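Halohydrin dehalogenase (Rhizobium radiobacter, PDB 4IY1) catalyses the dehalogenation of vicinal halohydrins to epoxides and, in this engineered form, probably opens the epoxides with cyanide, as used in atorvastatin synthesis. Local coordinates at residues V178-G181 / Y187-E190. The protein carries 37 engineered substitutions. Numbering follows the deposited sequence.
Sequences VDSG and YPSE. Engineered in segment 178-181: Val178 (natural residue Leu), Asp179 (natural residue His), Gly181 (natural residue Glu). Engineered in segment 187-190: Ser189 (natural residue Thr).
Ser180 and Tyr187 are joined by two hydrogen bonds that close the loop after strand 170-175 of this Rossmann-type, short-chain dehydrogenase/reductase fold, just before helix 189-192. The backbone N of Ser180 donates to Tyr187 O over 2.9 Å, nearly straight at the hydrogen (168°), yet it approaches from well above the carbonyl plane rather than along a lone pair. In return, Tyr187 N donates to Ser180 OG at 2.6 Å, a bent bond of 139°. The first torsion of the serine sets OG between its own N and carbonyl carbon, where it also bonds to Ser183 O within the loop. Pro188 N lies 3.2 Å from Ser180 OG but carries no hydrogen to give.

At the helix start, with Pro188 in the N-cap position, Ser189 N is satisfied by Gly181 O at 2.9 Å. The engineered Gly181 has a positive phi, a value that favours glycine. Engineered Asp179 divides its carboxylate: OD1 forms a salt bridge with Lys193, whereas OD2 accepts a weak bond from Gly181 N. The Tyr187 ring leads away from this network to meet Trp192 of its own chain and Trp249 of the second subunit. Ser189 OG, on an engineered residue, donates its hydrogen to Asp179 OD2 at 3.2 Å, meeting its syn side 19° out of the carboxylate plane.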
loop_
_atom_site.group_PDB
_atom_site.type_symbol
_atom_site.label_atom_id
_atom_site.label_comp_id
_atom_site.label_asym_id
_atom_site.label_seq_id
_atom_site.Cartn_x
_atom_site.Cartn_y
_atom_site.Cartn_z
ATOM N N VAL B 178 -12.278 -8.492 -15.692
ATOM C CA VAL B 178 -12.928 -7.703 -16.720
ATOM C C VAL B 178 -13.264 -8.596 -17.911
ATOM O O VAL B 178 -12.384 -9.234 -18.481
ATOM C CB VAL B 178 -12.075 -6.514 -17.191
ATOM C CG1 VAL B 178 -12.761 -5.859 -18.374
ATOM C CG2 VAL B 178 -11.912 -5.495 -16.058
ATOM N N ASP B 179 -14.548 -8.692 -18.240
ATOM C CA ASP B 179 -14.955 -9.511 -19.360
ATOM C C ASP B 179 -14.181 -9.128 -20.659
ATOM O O ASP B 179 -14.209 -7.968 -21.100
ATOM C CB ASP B 179 -16.476 -9.453 -19.555
ATOM C CG ASP B 179 -16.913 -10.109 -20.860
ATOM O OD1 ASP B 179 -17.365 -9.370 -21.765
ATOM O OD2 ASP B 179 -16.592 -11.313 -21.052
ATOM N N SER B 180 -13.382 -10.064 -21.175
ATOM C CA SER B 180 -12.597 -9.793 -22.385
ATOM C C SER B 180 -13.251 -10.335 -23.642
ATOM O O SER B 180 -12.670 -10.268 -24.737
ATOM C CB SER B 180 -11.138 -10.291 -22.264
ATOM O OG SER B 180 -11.014 -11.528 -21.565
ATOM N N GLY B 181 -14.469 -10.861 -23.488
ATOM C CA GLY B 181 -15.285 -11.307 -24.622
ATOM C C GLY B 181 -14.634 -12.472 -25.337
ATOM O O GLY B 181 -14.420 -13.525 -24.740
ATOM N N TYR B 187 -10.289 -12.695 -19.405
ATOM C CA TYR B 187 -11.529 -13.303 -18.883
ATOM C C TYR B 187 -12.554 -13.486 -19.990
ATOM O O TYR B 187 -13.555 -12.754 -20.046
ATOM C CB TYR B 187 -12.120 -12.460 -17.739
ATOM C CG TYR B 187 -11.406 -12.648 -16.426
ATOM C CD1 TYR B 187 -10.233 -11.942 -16.137
ATOM C CD2 TYR B 187 -11.823 -13.614 -15.525
ATOM C CE1 TYR B 187 -9.537 -12.159 -14.955
ATOM C CE2 TYR B 187 -11.130 -13.841 -14.340
ATOM C CZ TYR B 187 -9.996 -13.102 -14.051
ATOM O OH TYR B 187 -9.345 -13.297 -12.838
ATOM N N PRO B 188 -12.263 -14.411 -20.930
ATOM C CA PRO B 188 -13.144 -14.646 -22.068
ATOM C C PRO B 188 -14.551 -15.088 -21.611
ATOM O O PRO B 188 -14.693 -15.739 -20.556
ATOM C CB PRO B 188 -12.425 -15.757 -22.863
ATOM C CG PRO B 188 -11.506 -16.396 -21.897
ATOM C CD PRO B 188 -11.112 -15.327 -20.912
ATOM N N SER B 189 -15.567 -14.564 -22.298
ATOM C CA SER B 189 -16.972 -14.856 -22.007
ATOM C C SER B 189 -17.174 -16.325 -21.639
ATOM O O SER B 189 -17.708 -16.642 -20.568
ATOM C CB SER B 189 -17.846 -14.476 -23.201
ATOM O OG SER B 189 -17.795 -13.073 -23.438
ATOM N N GLU B 190 -16.634 -17.215 -22.462
ATOM C CA GLU B 190 -16.452 -18.600 -22.043
ATOM C C GLU B 190 -15.001 -18.865 -21.700
ATOM O O GLU B 190 -14.115 -18.584 -22.508
ATOM C CB GLU B 190 -16.906 -19.539 -23.150
ATOM C CG GLU B 190 -17.994 -18.936 -24.028
ATOM C CD GLU B 190 -18.707 -19.991 -24.838
ATOM O OE1 GLU B 190 -18.039 -20.967 -25.254
ATOM O OE2 GLU B 190 -19.933 -19.856 -25.037
#